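PDB 4YJ6: aryl acylamidase from bacterium CSBL00001, which probably hydrolyses the amide bond of N-acyl arylamines, releasing an aromatic amine and a carboxylate, as a member of the amidase signature family. Local coordinates for residues S187-A192 against L435-G440. Numbering follows the deposited sequence.
Sequences SIRIPA and LTNFSG. With PO4 (phosphate ion), chain B.
Arg189, beside the N-terminal end of helix 190-195, reaches to Thr436 and Asn437 on helix 434-439. From CB, which points at that helix, CG and CD serve as a spacer, and a bend at chi3 (-76°) turns the end of the chain; NE is hydrogen-bonded to a partner outside the two segments. CZ lies 3.2 Å from Thr436 OG1, which approaches the guanidinium obliquely and stands 2.8 Å from NH1. The hydroxyl suits this place because it is small and polar: it is hydrogen-bonded to Gln201 OE1 while lying close to the guanidinium nitrogens. NH2 carries the salt bridge, to Asp183, and has Asn437 OD1 at 3.1 Å. The amide plane is turned 49° from the guanidinium, and an asparagine suits the site because its ND2 donates to Asp183 OD1 and Tyr221 O while OD1 lies at the guanidinium edge. Asp183 OD2 accepts Ile188 N, tying the carboxylate to the loop. Cutting Arg189 back to an alanine would probably leave the Asp183 carboxylate without its cationic partner and open a gap beside Thr436 OG1 and Asn437 OD1. Ser187 OG donates to O3 of a phosphate, probably from the crystallisation liquor, at 2.6 Å; Gly184 N, Gly185 N and Ser163 OG also bind it. This meeting of the glycine-rich loop before Ser187 with the loop carrying Ser163 is consistent with the active-site pocket of the amidase signature fold, whose hallmark is a Ser-cisSer-Lys triad.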
ATOM      1  N   SER A 187      -3.891   1.849   2.213  1.00 10.42           N
ATOM      2  CA  SER A 187      -2.528   1.694   2.715  1.00 11.34           C
ATOM      3  C   SER A 187      -1.432   1.202   1.774  1.00 10.65           C
ATOM      4  O   SER A 187      -0.284   1.137   2.183  1.00 11.05           O
ATOM      5  CB  SER A 187      -2.568   0.863   3.985  1.00 12.15           C
ATOM      6  OG  SER A 187      -3.191   1.661   4.999  1.00 12.62           O
ATOM      7  N   ILE A 188      -1.750   0.874   0.523  1.00 10.42           N
ATOM      8  CA  ILE A 188      -0.712   0.747  -0.501  1.00 10.46           C
ATOM      9  C   ILE A 188      -0.319   2.151  -0.973  1.00 10.61           C
ATOM     10  O   ILE A 188       0.829   2.412  -1.358  1.00 11.29           O
ATOM     11  CB  ILE A 188      -1.267  -0.049  -1.700  1.00  9.06           C
ATOM     12  CG1 ILE A 188      -1.355  -1.538  -1.323  1.00  9.92           C
ATOM     13  CG2 ILE A 188      -0.388   0.110  -2.960  1.00 11.89           C
ATOM     14  CD1 ILE A 188      -2.335  -2.281  -2.235  1.00 10.38           C
ATOM     15  N   ARG A 189      -1.301   3.049  -0.955  1.00  8.87           N
ATOM     16  CA  ARG A 189      -1.215   4.328  -1.634  1.00 10.03           C
ATOM     17  C   ARG A 189      -0.781   5.462  -0.701  1.00  9.77           C
ATOM     18  O   ARG A 189      -0.071   6.382  -1.124  1.00 11.72           O
ATOM     19  CB  ARG A 189      -2.611   4.662  -2.243  1.00  8.27           C
ATOM     20  CG  ARG A 189      -3.006   3.624  -3.323  1.00  9.24           C
ATOM     21  CD  ARG A 189      -4.501   3.691  -3.680  1.00  7.87           C
ATOM     22  NE  ARG A 189      -5.302   3.072  -2.624  1.00  9.64           N
ATOM     23  CZ  ARG A 189      -6.596   3.370  -2.417  1.00 10.41           C
ATOM     24  NH1 ARG A 189      -7.199   4.335  -3.131  1.00 10.46           N
ATOM     25  NH2 ARG A 189      -7.270   2.735  -1.484  1.00 10.06           N
ATOM     26  N   ILE A 190      -1.250   5.418   0.539  1.00 10.27           N
ATOM     27  CA  ILE A 190      -0.958   6.469   1.537  1.00 10.03           C
ATOM     28  C   ILE A 190       0.559   6.651   1.739  1.00 11.80           C
ATOM     29  O   ILE A 190       1.085   7.744   1.530  1.00 11.90           O
ATOM     30  CB  ILE A 190      -1.621   6.131   2.877  1.00 12.07           C
ATOM     31  CG1 ILE A 190      -3.151   6.188   2.749  1.00 11.43           C
ATOM     32  CG2 ILE A 190      -1.174   7.101   3.975  1.00 13.07           C
ATOM     33  CD1 ILE A 190      -3.854   5.359   3.833  1.00 12.53           C
ATOM     34  N   PRO A 191       1.285   5.565   2.061  1.00 10.49           N
ATOM     35  CA  PRO A 191       2.716   5.780   2.283  1.00 10.03           C
ATOM     36  C   PRO A 191       3.462   6.009   0.990  1.00 10.45           C
ATOM     37  O   PRO A 191       4.527   6.652   1.028  1.00 12.48           O
ATOM     38  CB  PRO A 191       3.159   4.478   2.986  1.00 12.23           C
ATOM     39  CG  PRO A 191       2.173   3.447   2.477  1.00 12.78           C
ATOM     40  CD  PRO A 191       0.867   4.198   2.402  1.00 10.29           C
ATOM     41  N   ALA A 192       2.956   5.492  -0.138  1.00 10.30           N
ATOM     42  CA  ALA A 192       3.584   5.814  -1.418  1.00 10.13           C
ATOM     43  C   ALA A 192       3.566   7.349  -1.637  1.00 11.72           C
ATOM     44  O   ALA A 192       4.581   7.950  -2.012  1.00 11.50           O
ATOM     45  CB  ALA A 192       2.836   5.112  -2.564  1.00 11.57           C
ATOM     46  N   LEU A 435     -12.076   5.996  -0.216  1.00 11.13           N
ATOM     47  CA  LEU A 435     -13.270   5.906  -1.078  1.00  9.91           C
ATOM     48  C   LEU A 435     -13.220   4.659  -1.982  1.00  9.35           C
ATOM     49  O   LEU A 435     -14.263   4.079  -2.255  1.00 10.21           O
ATOM     50  CB  LEU A 435     -13.453   7.148  -1.934  1.00 10.51           C
ATOM     51  CG  LEU A 435     -13.656   8.425  -1.130  1.00 11.39           C
ATOM     52  CD1 LEU A 435     -13.718   9.635  -2.106  1.00 11.74           C
ATOM     53  CD2 LEU A 435     -14.914   8.339  -0.293  1.00 12.14           C
ATOM     54  N   THR A 436     -12.034   4.250  -2.469  1.00  9.83           N
ATOM     55  CA  THR A 436     -12.004   3.080  -3.365  1.00  9.08           C
ATOM     56  C   THR A 436     -12.006   1.770  -2.582  1.00  9.81           C
ATOM     57  O   THR A 436     -12.243   0.712  -3.154  1.00 11.68           O
ATOM     58  CB  THR A 436     -10.777   3.072  -4.298  1.00  9.67           C
ATOM     59  OG1 THR A 436      -9.593   2.930  -3.517  1.00 10.16           O
ATOM     60  CG2 THR A 436     -10.700   4.386  -5.088  1.00 10.68           C
ATOM     61  N   ASN A 437     -11.761   1.815  -1.278  1.00  9.18           N
ATOM     62  CA  ASN A 437     -12.047   0.629  -0.459  1.00  9.66           C
ATOM     63  C   ASN A 437     -13.559   0.479  -0.262  1.00  9.71           C
ATOM     64  O   ASN A 437     -14.051  -0.606  -0.054  1.00 10.97           O
ATOM     65  CB  ASN A 437     -11.328   0.702   0.896  1.00 10.61           C
ATOM     66  CG  ASN A 437      -9.838   0.846   0.722  1.00 11.34           C
ATOM     67  OD1 ASN A 437      -9.329   1.962   0.716  1.00 10.83           O
ATOM     68  ND2 ASN A 437      -9.132  -0.273   0.551  1.00  8.85           N
ATOM     69  N   PHE A 438     -14.303   1.587  -0.312  1.00  9.47           N
ATOM     70  CA  PHE A 438     -15.759   1.454  -0.399  1.00 10.00           C
ATOM     71  C   PHE A 438     -16.196   0.971  -1.781  1.00 10.60           C
ATOM     72  O   PHE A 438     -17.097   0.133  -1.892  1.00 10.44           O
ATOM     73  CB  PHE A 438     -16.446   2.811  -0.188  1.00  9.52           C
ATOM     74  CG  PHE A 438     -16.408   3.302   1.229  1.00 11.46           C
ATOM     75  CD1 PHE A 438     -16.223   2.434   2.294  1.00 13.25           C
ATOM     76  CD2 PHE A 438     -16.647   4.648   1.486  1.00 15.42           C
ATOM     77  CE1 PHE A 438     -16.227   2.937   3.632  1.00 14.74           C
ATOM     78  CE2 PHE A 438     -16.669   5.140   2.789  1.00 14.23           C
ATOM     79  CZ  PHE A 438     -16.467   4.291   3.856  1.00 11.58           C
ATOM     80  N   SER A 439     -15.563   1.487  -2.842  1.00  9.99           N
ATOM     81  CA  SER A 439     -16.136   1.333  -4.175  1.00 10.02           C
ATOM     82  C   SER A 439     -15.569   0.254  -5.090  1.00  9.88           C
ATOM     83  O   SER A 439     -16.287  -0.194  -5.999  1.00 10.31           O
ATOM     84  CB  SER A 439     -16.094   2.684  -4.922  1.00 11.39           C
ATOM     85  OG  SER A 439     -14.771   2.974  -5.359  1.00 11.97           O
ATOM     86  N   GLY A 440     -14.310  -0.150  -4.856  1.00  8.58           N
ATOM     87  CA  GLY A 440     -13.740  -1.304  -5.538  1.00 10.19           C
ATOM     88  C   GLY A 440     -12.937  -0.944  -6.783  1.00 11.43           C
ATOM     89  O   GLY A 440     -12.351  -1.806  -7.411  1.00  8.97           O
TER
HETATM   90  P   PO4 B 601      -5.492  -0.305   6.173  1.00 13.33           P
HETATM   91  O1  PO4 B 601      -5.587   0.842   7.198  1.00 14.22           O
HETATM   92  O2  PO4 B 601      -6.781  -1.071   6.346  1.00 13.92           O
HETATM   93  O3  PO4 B 601      -5.400   0.307   4.818  1.00 12.00           O
HETATM   94  O4  PO4 B 601      -4.331  -1.228   6.449  1.00 13.35           O